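Local coordinates for tetratricopeptide repeat domain protein (Salinibacter ruber, PDB 3MA5) that is of unknown function but, as a tetratricopeptide repeat domain cut from a longer protein, probably offers a helical scaffold for binding other proteins, at residues A[9-12]-A[13-17]; A[55-58]-A[59-63]; A[74-77]-A[78-81]; A[31-34]-A[35-39]. All blocks are in the same frame, centred on the assembly; numbering follows the deposited sequence.

All four contacts are local, each within one continuous stretch; they follow in series, and none nests in or crosses another. Contact 1 comes first, within helix 7-19. After a turn the chain enters helix 23-36, whose C-terminal end and the turn beyond it form contact 4. These two touch: Arg-10 NH2 reaches Thr-36 OG1 at 2.9 Å, a probable hydrogen bond, so the helix pair of the first predicted repeat is tied together. Helix 42-53 leads to contact 2, the turn into and first turns of helix 57-74, on the opposite side of the chain's centre from contact 1. Contact 3 closes the turn into helix 77-91; its centre lies about 20 Å from that of contact 2.

Contact 1: residues A[9-12]-A[13-17]; sequences TRYA and LAQEH
One face of the Tyr-11 ring is taken by Gln-15, four residues further on, whose CG stands 4.1 Å from the ring centroid in a CH-pi contact, 27° off the ring normal. Nearest to that CG among the ring atoms is Tyr-11 CE2, at 3.7 Å. Beyond CG the amide runs alongside the phenol, its plane turned 45° from the ring; the two side chains lie side by side and point the same way, with Gln-15 NE2 3.7 Å from Tyr-11 OH. The bend of Gln-15 at chi2 (-96°) turns its amide along the ring toward the hydroxyl. Both residues belong to helix 7-19, the first helix of a predicted tetratricopeptide repeat. Ala-14 leaves this helix on another side and packs against Leu-29 and Phe-30 of helix 23-36, the partner helix of the pair. Putting an alanine at Tyr-11 would probably leave the Gln-15 side chain without the surface it lies on and free to swing about. Beneath the side chains the helix is held by successive i to i+4 bonds, among them Ala-14 N to Arg-10 O at 2.7 Å and Gln-15 N to Tyr-11 O at 2.9 Å.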
loop_
_atom_site.group_PDB
_atom_site.type_symbol
_atom_site.label_atom_id
_atom_site.label_comp_id
_atom_site.label_asym_id
_atom_site.label_seq_id
_atom_site.Cartn_x
_atom_site.Cartn_y
_atom_site.Cartn_z
ATOM N N THR A 9 -4.917 1.165 14.122
ATOM C CA THR A 9 -4.338 0.138 14.974
ATOM C C THR A 9 -3.698 -0.979 14.150
ATOM O O THR A 9 -2.494 -1.213 14.262
ATOM C CB THR A 9 -5.390 -0.422 15.968
ATOM O OG1 THR A 9 -5.701 0.585 16.943
ATOM C CG2 THR A 9 -4.869 -1.661 16.682
ATOM N N ARG A 10 -4.480 -1.654 13.308
ATOM C CA ARG A 10 -3.913 -2.727 12.496
ATOM C C ARG A 10 -2.963 -2.219 11.421
ATOM O O ARG A 10 -2.046 -2.927 11.017
ATOM C CB ARG A 10 -5.005 -3.619 11.879
ATOM C CG ARG A 10 -6.353 -2.983 11.666
ATOM C CD ARG A 10 -7.433 -4.022 11.901
ATOM N NE ARG A 10 -8.082 -4.430 10.666
ATOM C CZ ARG A 10 -8.925 -3.666 9.987
ATOM N NH1 ARG A 10 -9.223 -2.450 10.432
ATOM N NH2 ARG A 10 -9.470 -4.116 8.865
ATOM N N TYR A 11 -3.173 -1.005 10.940
ATOM C CA TYR A 11 -2.241 -0.461 9.962
ATOM C C TYR A 11 -0.844 -0.443 10.632
ATOM O O TYR A 11 0.111 -1.045 10.131
ATOM C CB TYR A 11 -2.650 0.960 9.567
ATOM C CG TYR A 11 -1.583 1.704 8.806
ATOM C CD1 TYR A 11 -1.532 1.666 7.413
ATOM C CD2 TYR A 11 -0.604 2.422 9.481
ATOM C CE1 TYR A 11 -0.537 2.335 6.710
ATOM C CE2 TYR A 11 0.402 3.089 8.791
ATOM C CZ TYR A 11 0.428 3.040 7.403
ATOM O OH TYR A 11 1.409 3.704 6.709
ATOM N N ALA A 12 -0.740 0.246 11.769
ATOM C CA ALA A 12 0.517 0.331 12.506
ATOM C C ALA A 12 0.984 -1.084 12.840
ATOM O O ALA A 12 2.180 -1.382 12.803
ATOM C CB ALA A 12 0.327 1.153 13.790
ATOM N N LEU A 13 0.030 -1.943 13.168
ATOM C CA LEU A 13 0.312 -3.337 13.479
ATOM C C LEU A 13 1.093 -3.905 12.294
ATOM O O LEU A 13 2.259 -4.285 12.421
ATOM C CB LEU A 13 -1.008 -4.092 13.628
ATOM C CG LEU A 13 -1.120 -5.477 14.266
ATOM C CD1 LEU A 13 0.221 -6.169 14.311
ATOM C CD2 LEU A 13 -1.685 -5.302 15.660
ATOM N N ALA A 14 0.427 -3.942 11.141
ATOM C CA ALA A 14 0.997 -4.435 9.891
ATOM C C ALA A 14 2.369 -3.846 9.642
ATOM O O ALA A 14 3.235 -4.482 9.056
ATOM C CB ALA A 14 0.089 -4.070 8.741
ATOM N N GLN A 15 2.541 -2.614 10.098
ATOM C CA GLN A 15 3.771 -1.855 9.940
ATOM C C GLN A 15 4.948 -2.308 10.780
ATOM O O GLN A 15 6.096 -2.216 10.348
ATOM C CB GLN A 15 3.481 -0.399 10.240
ATOM C CG GLN A 15 2.880 0.361 9.081
ATOM C CD GLN A 15 3.941 1.100 8.301
ATOM O OE1 GLN A 15 4.536 0.557 7.372
ATOM N NE2 GLN A 15 4.207 2.344 8.698
ATOM N N GLU A 16 4.677 -2.774 11.988
ATOM C CA GLU A 16 5.757 -3.236 12.841
ATOM C C GLU A 16 6.269 -4.541 12.239
ATOM O O GLU A 16 7.483 -4.745 12.121
ATOM C CB GLU A 16 5.269 -3.452 14.283
ATOM C CG GLU A 16 4.842 -2.208 15.079
ATOM C CD GLU A 16 5.935 -1.147 15.187
ATOM O OE1 GLU A 16 7.094 -1.416 14.789
ATOM O OE2 GLU A 16 5.619 -0.035 15.675
ATOM N N HIS A 17 5.341 -5.417 11.851
ATOM C CA HIS A 17 5.695 -6.687 11.211
ATOM C C HIS A 17 6.714 -6.422 10.109
ATOM O O HIS A 17 7.840 -6.905 10.159
ATOM C CB HIS A 17 4.457 -7.336 10.605
ATOM C CG HIS A 17 3.571 -7.986 11.612
ATOM N ND1 HIS A 17 4.028 -8.944 12.490
ATOM C CD2 HIS A 17 2.249 -7.835 11.876
ATOM C CE1 HIS A 17 3.029 -9.356 13.251
ATOM N NE2 HIS A 17 1.938 -8.698 12.897
#

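Contact 2: residues A[55-58]-A[59-63]; sequences DRTD and DAIDT
Arg-56 curls round onto Asp-59 because its chain, extended as far as CD, bends at chi3 (55°), while Asp-59 sets its CG beside its own backbone N (chi1 -75°), which puts its carboxylate within reach of the arginine. The guanidinium then takes the carboxylate side-on with two nitrogens, both on a single oxygen: Arg-56 NE at 3.1 Å and Arg-56 NH2 at 2.8 Å from Asp-59 OD2. That oxygen lies in the guanidinium plane, whereas the carboxylate is turned 78° from it; NH2 meets OD2 nearly along the C-O axis and NE comes from above the carboxylate plane. Arg-56 is the N-cap residue of helix 57-74 in the second predicted tetratricopeptide repeat, and the tight turn before it is a Schellman motif with Asp-55 at C-prime, ending helix 42-53. A leucine in place of Arg-56 would probably leave Asp-59 OD2 without its charged mate and the carboxylate free to turn. The first turn is also built by Ala-60 N, bonded to Arg-56 O at 3.2 Å, and by Ile-61 N, bonded to Thr-57 O at 3.1 Å. Thr-63 OG1 donates to Asp-59 O at 3.0 Å. Ala-60 and Thr-63 pack on Tyr-51 of helix 42-53.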
loop_
_atom_site.group_PDB
_atom_site.type_symbol
_atom_site.label_atom_id
_atom_site.label_comp_id
_atom_site.label_asym_id
_atom_site.label_seq_id
_atom_site.Cartn_x
_atom_site.Cartn_y
_atom_site.Cartn_z
ATOM N N ASP A 55 7.429 -10.171 -6.067
ATOM C CA ASP A 55 7.497 -10.413 -7.503
ATOM C C ASP A 55 6.139 -10.364 -8.228
ATOM O O ASP A 55 6.014 -10.820 -9.369
ATOM C CB ASP A 55 8.214 -11.736 -7.788
ATOM C CG ASP A 55 8.931 -11.728 -9.134
ATOM O OD1 ASP A 55 9.438 -10.651 -9.547
ATOM O OD2 ASP A 55 9.002 -12.797 -9.779
ATOM N N ARG A 56 5.125 -9.816 -7.557
ATOM C CA ARG A 56 3.797 -9.643 -8.154
ATOM C C ARG A 56 3.696 -8.158 -8.474
ATOM O O ARG A 56 2.735 -7.496 -8.101
ATOM C CB ARG A 56 2.678 -10.009 -7.175
ATOM C CG ARG A 56 2.707 -11.421 -6.674
ATOM C CD ARG A 56 1.821 -11.558 -5.448
ATOM N NE ARG A 56 0.466 -11.103 -5.728
ATOM C CZ ARG A 56 -0.541 -11.202 -4.866
ATOM N NH1 ARG A 56 -0.332 -11.737 -3.674
ATOM N NH2 ARG A 56 -1.763 -10.800 -5.203
ATOM N N THR A 57 4.711 -7.645 -9.161
ATOM C CA THR A 57 4.795 -6.232 -9.532
ATOM C C THR A 57 3.560 -5.630 -10.203
ATOM O O THR A 57 3.114 -4.549 -9.839
ATOM C CB THR A 57 6.008 -5.989 -10.439
ATOM O OG1 THR A 57 5.874 -4.717 -11.079
ATOM C CG2 THR A 57 6.122 -7.096 -11.483
ATOM N N ASP A 58 3.001 -6.315 -11.181
ATOM C CA ASP A 58 1.816 -5.793 -11.845
ATOM C C ASP A 58 0.678 -5.558 -10.836
ATOM O O ASP A 58 -0.113 -4.615 -10.974
ATOM C CB ASP A 58 1.401 -6.758 -12.955
ATOM C CG ASP A 58 2.591 -7.250 -13.754
ATOM O OD1 ASP A 58 3.239 -8.231 -13.315
ATOM O OD2 ASP A 58 2.893 -6.635 -14.800
ATOM N N ASP A 59 0.605 -6.415 -9.821
ATOM C CA ASP A 59 -0.391 -6.275 -8.758
ATOM C C ASP A 59 -0.094 -5.005 -7.962
ATOM O O ASP A 59 -0.997 -4.318 -7.493
ATOM C CB ASP A 59 -0.328 -7.481 -7.819
ATOM C CG ASP A 59 -0.933 -8.712 -8.431
ATOM O OD1 ASP A 59 -0.962 -8.791 -9.682
ATOM O OD2 ASP A 59 -1.369 -9.596 -7.664
ATOM N N ALA A 60 1.188 -4.705 -7.813
ATOM C CA ALA A 60 1.616 -3.535 -7.077
ATOM C C ALA A 60 1.123 -2.261 -7.751
ATOM O O ALA A 60 0.686 -1.325 -7.083
ATOM C CB ALA A 60 3.142 -3.529 -6.974
ATOM N N ILE A 61 1.190 -2.244 -9.079
ATOM C CA ILE A 61 0.778 -1.092 -9.869
ATOM C C ILE A 61 -0.737 -0.838 -9.847
ATOM O O ILE A 61 -1.184 0.312 -9.908
ATOM C CB ILE A 61 1.261 -1.244 -11.320
ATOM C CG1 ILE A 61 2.741 -1.649 -11.314
ATOM C CG2 ILE A 61 1.028 0.053 -12.086
ATOM C CD1 ILE A 61 3.466 -1.544 -12.653
ATOM N N ASP A 62 -1.532 -1.899 -9.752
ATOM C CA ASP A 62 -2.973 -1.709 -9.706
ATOM C C ASP A 62 -3.306 -1.194 -8.336
ATOM O O ASP A 62 -4.364 -0.602 -8.135
ATOM C CB ASP A 62 -3.739 -3.016 -9.924
ATOM C CG ASP A 62 -3.356 -3.717 -11.210
ATOM O OD1 ASP A 62 -3.206 -3.026 -12.246
ATOM O OD2 ASP A 62 -3.219 -4.964 -11.182
ATOM N N THR A 63 -2.411 -1.430 -7.380
ATOM C CA THR A 63 -2.654 -0.962 -6.019
ATOM C C THR A 63 -2.220 0.503 -5.917
ATOM O O THR A 63 -2.926 1.326 -5.337
ATOM C CB THR A 63 -1.931 -1.857 -4.991
ATOM O OG1 THR A 63 -2.390 -3.206 -5.137
ATOM C CG2 THR A 63 -2.242 -1.412 -3.584
#

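Contact 3: residues A[74-77]-A[78-81]; sequences EGTQ and KDLS
Thr-76 and Leu-80 mark the start of helix 77-91, the helix that follows the two predicted tetratricopeptide repeats, with Thr-76 at the N-cap position and Gly-75 in the short link from helix 57-74. Among backbone bonds, Leu-80 N reaches Thr-76 O at 2.8 Å, and Ser-81 N reaches Gln-77 O at the same 2.8 Å. The Thr-76 side chain makes no capping bond: its OG1 lies anti to its own N (chi1 -179°), beside the carbonyl carbon. Charge plays a modest part, since Lys-78 folds back through bends at chi3 and chi4 and leaves its NZ 3.7 Å from Asp-79 OD2, a long salt bridge between adjacent residues. Van der Waals packing comes from Leu-80, whose side chain rests on Ile-68 and Arg-72 of helix 57-74 and so joins the last helix to the one before it. Within the contact, Leu-80 CD2 comes within 3.9 Å of Gln-77 NE2, the glutamine chain bending at chi2 and lying across the leucine. The one side-chain-to-backbone hydrogen bond across the contact comes from the Ser-81 hydroxyl: its OG donates to Gln-77 O at 2.9 Å, from 37° out of the carbonyl plane, on the face opposite to Ser-81 N.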
loop_
_atom_site.group_PDB
_atom_site.type_symbol
_atom_site.label_atom_id
_atom_site.label_comp_id
_atom_site.label_asym_id
_atom_site.label_seq_id
_atom_site.Cartn_x
_atom_site.Cartn_y
_atom_site.Cartn_z
ATOM N N GLU A 74 -9.522 11.593 -1.198
ATOM C CA GLU A 74 -9.484 11.573 0.267
ATOM C C GLU A 74 -8.109 11.553 0.930
ATOM O O GLU A 74 -7.982 11.210 2.101
ATOM C CB GLU A 74 -10.264 10.353 0.762
ATOM C CG GLU A 74 -11.573 10.083 0.041
ATOM C CD GLU A 74 -12.702 10.934 0.564
ATOM O OE1 GLU A 74 -12.561 11.386 1.720
ATOM O OE2 GLU A 74 -13.718 11.134 -0.160
ATOM N N GLY A 75 -7.077 11.921 0.197
ATOM C CA GLY A 75 -5.754 11.894 0.779
ATOM C C GLY A 75 -5.116 13.250 0.855
ATOM O O GLY A 75 -5.777 14.252 0.659
ATOM N N THR A 76 -3.815 13.253 1.120
ATOM C CA THR A 76 -3.017 14.457 1.264
ATOM C C THR A 76 -1.886 14.438 0.236
ATOM O O THR A 76 -1.435 13.372 -0.157
ATOM C CB THR A 76 -2.452 14.516 2.716
ATOM O OG1 THR A 76 -1.674 15.701 2.896
ATOM C CG2 THR A 76 -1.562 13.325 2.997
ATOM N N GLN A 77 -1.433 15.610 -0.208
ATOM C CA GLN A 77 -0.352 15.704 -1.204
ATOM C C GLN A 77 0.827 14.795 -0.874
ATOM O O GLN A 77 1.411 14.180 -1.756
ATOM C CB GLN A 77 0.133 17.151 -1.354
ATOM C CG GLN A 77 0.125 17.648 -2.815
ATOM C CD GLN A 77 1.200 16.987 -3.710
ATOM O OE1 GLN A 77 2.344 17.468 -3.811
ATOM N NE2 GLN A 77 0.828 15.879 -4.357
ATOM N N LYS A 78 1.191 14.714 0.396
ATOM C CA LYS A 78 2.262 13.818 0.814
ATOM C C LYS A 78 1.892 12.382 0.339
ATOM O O LYS A 78 2.692 11.689 -0.297
ATOM C CB LYS A 78 2.407 13.880 2.347
ATOM C CG LYS A 78 3.436 12.937 2.933
ATOM C CD LYS A 78 3.459 12.978 4.452
ATOM C CE LYS A 78 2.457 12.052 5.090
ATOM N NZ LYS A 78 1.083 12.611 5.107
ATOM N N ASP A 79 0.667 11.953 0.632
ATOM C CA ASP A 79 0.211 10.624 0.232
ATOM C C ASP A 79 0.155 10.452 -1.276
ATOM O O ASP A 79 0.647 9.445 -1.813
ATOM C CB ASP A 79 -1.159 10.348 0.837
ATOM C CG ASP A 79 -1.102 10.255 2.344
ATOM O OD1 ASP A 79 -2.133 10.538 3.001
ATOM O OD2 ASP A 79 -0.024 9.887 2.865
ATOM N N LEU A 80 -0.443 11.433 -1.955
ATOM C CA LEU A 80 -0.549 11.381 -3.406
ATOM C C LEU A 80 0.816 11.293 -4.050
ATOM O O LEU A 80 1.012 10.546 -5.001
ATOM C CB LEU A 80 -1.277 12.605 -3.963
ATOM C CG LEU A 80 -1.310 12.679 -5.502
ATOM C CD1 LEU A 80 -1.943 11.411 -6.066
ATOM C CD2 LEU A 80 -2.075 13.893 -5.955
ATOM N N SER A 81 1.763 12.042 -3.515
ATOM C CA SER A 81 3.109 12.055 -4.052
ATOM C C SER A 81 3.879 10.748 -3.959
ATOM O O SER A 81 4.476 10.311 -4.939
ATOM C CB SER A 81 3.940 13.133 -3.371
ATOM O OG SER A 81 3.518 14.422 -3.746
#

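Contact 4: residues A[31-34]-A[35-39]; sequences EELV and ETDPD
Leu-33 and Asp-37 meet on the packed side of this helix end, Leu-33 CD2 lying 3.9 Å from Asp-37 OD2 where the two side chains cross. Leu-33 is buried between helices: its side chain also packs on Arg-10 and Tyr-11 of helix 7-19 and on Thr-43 of helix 42-53. Next to it the Val-34 side chain packs on Thr-43 and Leu-47 of helix 42-53. The last backbone bond of the group is Asp-37 N to Leu-33 O at 2.9 Å, and with it the helix stops, Asp-37 being the first residue to leave helical backbone angles. Here the second helix of the first predicted tetratricopeptide repeat, 23-36, gives way to the turn that leads into helix 42-53. Pro-38 continues the turn, its CA 3.2 Å from Val-34 O in a CA-H...O contact, and packs on Tyr-44.

Glu-32 O accepts Thr-36 N at 2.9 Å, nearly in line with the C=O, and Glu-35 N at 3.0 Å from well above the carbonyl plane. Thr-36 holds OG1 between its own N and carbonyl carbon (chi1 56°), which brings the hydroxyl 3.1 Å from Glu-32 O and 2.8 Å from Asp-37 OD2, while Arg-10 NH2 of helix 7-19 hydrogen-bonds to the same OG1. On the outer side Glu-35 is exposed, its chain extended past CG and running back along the preceding turn, with OE2 6.3 Å from Glu-31 OE1. Glu-31 itself spends its OE2 on a hydrogen bond to Tyr-51 OH of helix 42-53.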
loop_
_atom_site.group_PDB
_atom_site.type_symbol
_atom_site.label_atom_id
_atom_site.label_comp_id
_atom_site.label_asym_id
_atom_site.label_seq_id
_atom_site.Cartn_x
_atom_site.Cartn_y
_atom_site.Cartn_z
ATOM N N GLU A 31 -3.999 -6.328 2.856
ATOM C CA GLU A 31 -5.024 -6.693 1.880
ATOM C C GLU A 31 -6.407 -6.574 2.471
ATOM O O GLU A 31 -7.343 -6.117 1.807
ATOM C CB GLU A 31 -4.805 -8.124 1.382
ATOM C CG GLU A 31 -4.237 -8.208 -0.025
ATOM C CD GLU A 31 -3.575 -9.550 -0.296
ATOM O OE1 GLU A 31 -4.106 -10.565 0.194
ATOM O OE2 GLU A 31 -2.534 -9.594 -0.996
ATOM N N GLU A 32 -6.515 -6.999 3.725
ATOM C CA GLU A 32 -7.755 -6.972 4.490
ATOM C C GLU A 32 -8.219 -5.516 4.640
ATOM O O GLU A 32 -9.356 -5.160 4.318
ATOM C CB GLU A 32 -7.449 -7.596 5.839
ATOM C CG GLU A 32 -8.570 -7.704 6.814
ATOM C CD GLU A 32 -8.021 -8.067 8.183
ATOM O OE1 GLU A 32 -7.201 -7.262 8.700
ATOM O OE2 GLU A 32 -8.383 -9.142 8.732
ATOM N N LEU A 33 -7.303 -4.683 5.121
ATOM C CA LEU A 33 -7.530 -3.258 5.308
ATOM C C LEU A 33 -8.008 -2.600 4.050
ATOM O O LEU A 33 -8.861 -1.737 4.080
ATOM C CB LEU A 33 -6.237 -2.569 5.680
ATOM C CG LEU A 33 -5.953 -2.252 7.129
ATOM C CD1 LEU A 33 -4.591 -1.605 7.190
ATOM C CD2 LEU A 33 -7.022 -1.334 7.677
ATOM N N VAL A 34 -7.412 -2.978 2.934
ATOM C CA VAL A 34 -7.783 -2.382 1.672
ATOM C C VAL A 34 -9.224 -2.671 1.250
ATOM O O VAL A 34 -9.829 -1.886 0.518
ATOM C CB VAL A 34 -6.786 -2.793 0.579
ATOM C CG1 VAL A 34 -7.399 -2.652 -0.788
ATOM C CG2 VAL A 34 -5.573 -1.882 0.661
ATOM N N GLU A 35 -9.792 -3.778 1.718
ATOM C CA GLU A 35 -11.162 -4.092 1.351
ATOM C C GLU A 35 -12.162 -3.708 2.437
ATOM O O GLU A 35 -13.311 -3.387 2.131
ATOM C CB GLU A 35 -11.290 -5.574 0.954
ATOM C CG GLU A 35 -10.656 -6.571 1.896
ATOM C CD GLU A 35 -10.400 -7.933 1.230
ATOM O OE1 GLU A 35 -10.636 -8.050 0.001
ATOM O OE2 GLU A 35 -9.956 -8.879 1.938
ATOM N N THR A 36 -11.734 -3.716 3.699
ATOM C CA THR A 36 -12.624 -3.327 4.786
ATOM C C THR A 36 -12.740 -1.810 4.840
ATOM O O THR A 36 -13.832 -1.267 4.875
ATOM C CB THR A 36 -12.138 -3.854 6.161
ATOM O OG1 THR A 36 -10.802 -3.411 6.422
ATOM C CG2 THR A 36 -12.187 -5.370 6.186
ATOM N N ASP A 37 -11.601 -1.133 4.824
ATOM C CA ASP A 37 -11.535 0.327 4.856
ATOM C C ASP A 37 -10.788 0.769 3.597
ATOM O O ASP A 37 -9.621 1.163 3.665
ATOM C CB ASP A 37 -10.764 0.783 6.095
ATOM C CG ASP A 37 -11.323 0.212 7.351
ATOM O OD1 ASP A 37 -12.205 0.844 7.948
ATOM O OD2 ASP A 37 -10.892 -0.887 7.736
ATOM N N PRO A 38 -11.455 0.720 2.435
ATOM C CA PRO A 38 -10.818 1.114 1.178
ATOM C C PRO A 38 -10.357 2.559 1.040
ATOM O O PRO A 38 -9.431 2.822 0.276
ATOM C CB PRO A 38 -11.855 0.726 0.128
ATOM C CG PRO A 38 -13.112 0.901 0.840
ATOM C CD PRO A 38 -12.847 0.319 2.200
ATOM N N ASP A 39 -10.975 3.504 1.749
ATOM C CA ASP A 39 -10.495 4.877 1.605
ATOM C C ASP A 39 -9.580 5.372 2.725
ATOM O O ASP A 39 -9.611 6.539 3.103
ATOM C CB ASP A 39 -11.627 5.898 1.370
ATOM C CG ASP A 39 -13.004 5.323 1.571
ATOM O OD1 ASP A 39 -13.190 4.529 2.519
ATOM O OD2 ASP A 39 -13.906 5.690 0.787
#